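PDB 1OGF: D-ribose pyranase from Bacillus subtilis, which probably catalyses the interconversion of the beta-pyranose and beta-furanose forms of D-ribose, working as a homodecamer built from two pentamers. Local coordinates for residues A[29-34]-A[99-104]. Residues are numbered along the deposited sequence; the frame is centred on the assembly and turned at random.
Sequences AGLPVP and EEFKLL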
# COMPACT_ATOMS: atom_id res chain seq x y z
N ALA A 29 0.11 -27.10 15.15
CA ALA A 29 1.32 -26.38 14.80
C ALA A 29 1.96 -26.69 13.43
O ALA A 29 2.97 -26.07 13.07
CB ALA A 29 2.35 -26.57 15.90
N GLY A 30 1.39 -27.62 12.68
CA GLY A 30 1.97 -27.98 11.39
C GLY A 30 1.10 -27.77 10.16
O GLY A 30 1.57 -27.97 9.05
N LEU A 31 -0.15 -27.38 10.33
CA LEU A 31 -1.01 -27.17 9.17
C LEU A 31 -0.48 -26.00 8.33
O LEU A 31 -0.17 -24.94 8.86
CB LEU A 31 -2.44 -26.88 9.59
CG LEU A 31 -3.47 -26.78 8.46
CD1 LEU A 31 -3.67 -28.16 7.86
CD2 LEU A 31 -4.80 -26.25 8.99
N PRO A 32 -0.34 -26.22 7.01
CA PRO A 32 0.15 -25.15 6.13
C PRO A 32 -1.00 -24.15 5.93
O PRO A 32 -2.16 -24.55 5.83
CB PRO A 32 0.49 -25.90 4.84
CG PRO A 32 -0.51 -27.01 4.83
CD PRO A 32 -0.48 -27.48 6.27
N VAL A 33 -0.67 -22.86 5.90
CA VAL A 33 -1.70 -21.84 5.70
C VAL A 33 -1.63 -21.38 4.24
O VAL A 33 -0.58 -20.93 3.78
CB VAL A 33 -1.48 -20.62 6.62
CG1 VAL A 33 -2.49 -19.52 6.28
CG2 VAL A 33 -1.63 -21.04 8.06
N PRO A 34 -2.75 -21.49 3.51
CA PRO A 34 -2.78 -21.07 2.10
C PRO A 34 -2.44 -19.60 1.95
O PRO A 34 -2.66 -18.81 2.87
CB PRO A 34 -4.21 -21.37 1.69
CG PRO A 34 -4.61 -22.48 2.63
CD PRO A 34 -4.06 -22.01 3.93
N GLU A 99 -6.42 -34.00 2.42
CA GLU A 99 -6.19 -33.22 1.20
C GLU A 99 -7.39 -32.33 0.89
O GLU A 99 -7.22 -31.13 0.66
CB GLU A 99 -5.92 -34.15 0.01
CG GLU A 99 -4.65 -34.98 0.13
CD GLU A 99 -3.42 -34.13 0.45
OE1 GLU A 99 -3.19 -33.13 -0.27
OE2 GLU A 99 -2.70 -34.47 1.40
N GLU A 100 -8.58 -32.91 0.86
CA GLU A 100 -9.78 -32.13 0.58
C GLU A 100 -9.87 -31.02 1.62
O GLU A 100 -10.18 -29.87 1.29
CB GLU A 100 -11.04 -32.99 0.68
CG GLU A 100 -11.03 -34.27 -0.11
CD GLU A 100 -12.23 -35.14 0.22
OE1 GLU A 100 -13.36 -34.72 -0.10
OE2 GLU A 100 -12.05 -36.24 0.80
N PHE A 101 -9.60 -31.38 2.87
CA PHE A 101 -9.65 -30.44 3.98
C PHE A 101 -8.78 -29.22 3.70
O PHE A 101 -9.25 -28.09 3.77
CB PHE A 101 -9.16 -31.12 5.27
CG PHE A 101 -9.18 -30.21 6.48
CD1 PHE A 101 -10.35 -30.01 7.20
CD2 PHE A 101 -8.02 -29.54 6.88
CE1 PHE A 101 -10.38 -29.15 8.31
CE2 PHE A 101 -8.03 -28.67 7.98
CZ PHE A 101 -9.22 -28.48 8.70
N LYS A 102 -7.51 -29.46 3.37
CA LYS A 102 -6.59 -28.36 3.09
C LYS A 102 -7.09 -27.48 1.95
O LYS A 102 -6.97 -26.26 2.02
CB LYS A 102 -5.19 -28.89 2.78
CG LYS A 102 -4.50 -29.47 4.00
CD LYS A 102 -2.99 -29.56 3.83
CE LYS A 102 -2.58 -30.54 2.73
NZ LYS A 102 -1.09 -30.55 2.54
N LEU A 103 -7.67 -28.09 0.92
CA LEU A 103 -8.19 -27.33 -0.20
C LEU A 103 -9.32 -26.42 0.27
O LEU A 103 -9.54 -25.33 -0.28
CB LEU A 103 -8.72 -28.28 -1.29
CG LEU A 103 -7.70 -29.07 -2.13
CD1 LEU A 103 -8.43 -29.92 -3.15
CD2 LEU A 103 -6.74 -28.11 -2.84
N LEU A 104 -10.02 -26.87 1.31
CA LEU A 104 -11.13 -26.11 1.86
C LEU A 104 -10.66 -24.90 2.65
O LEU A 104 -11.32 -23.87 2.65
CB LEU A 104 -11.98 -27.00 2.76
CG LEU A 104 -13.40 -27.23 2.24
CD1 LEU A 104 -14.06 -28.36 3.02
CD2 LEU A 104 -14.20 -25.93 2.35
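L31 reaches from the loop 29-34 to helix 98-104 with both branches of its fork, one to an aromatic ring and one to an aliphatic chain. CD2 of L31 meets CE2 of F101 at 4.2 Å, coming to the edge of the ring near its plane, and the two side chains stand roughly perpendicular. CD1 of L31 lies 4.2 Å from CG of K102, where leucine and lysine run alongside in opposing senses. A branched leucine suits this buried place because it fills the corner between its two neighbours. F101 sets CG anti to its own backbone N (chi1 -180°), which carries the ring off the helix to the leucine; a flat apolar ring suits this buried position among L31, N122 and I124.

The second apolar patch joins P32 to the methylenes of K102. CG of P32 packs against CD of K102 at 3.7 Å. The compact proline ring offers carbon to the aliphatic part of the lysine, whose chain bends about its CG-CD bond (chi3 -65°), where it meets the leucine and the proline. T21 and D22 of a second subunit pack on K102 and P32 respectively, so the patch also borders a subunit interface.

No polar bond joins the two segments; the loop after strand 23-27 rests on the helix through van der Waals packing, mostly between carbons. L31 lies beside the substrate-binding N122 and a glycerol, probably from the crystallisation liquor, that may mark the pocket. This is consistent with a contact at the border of the ribose site in this RbsD/FucU family protein.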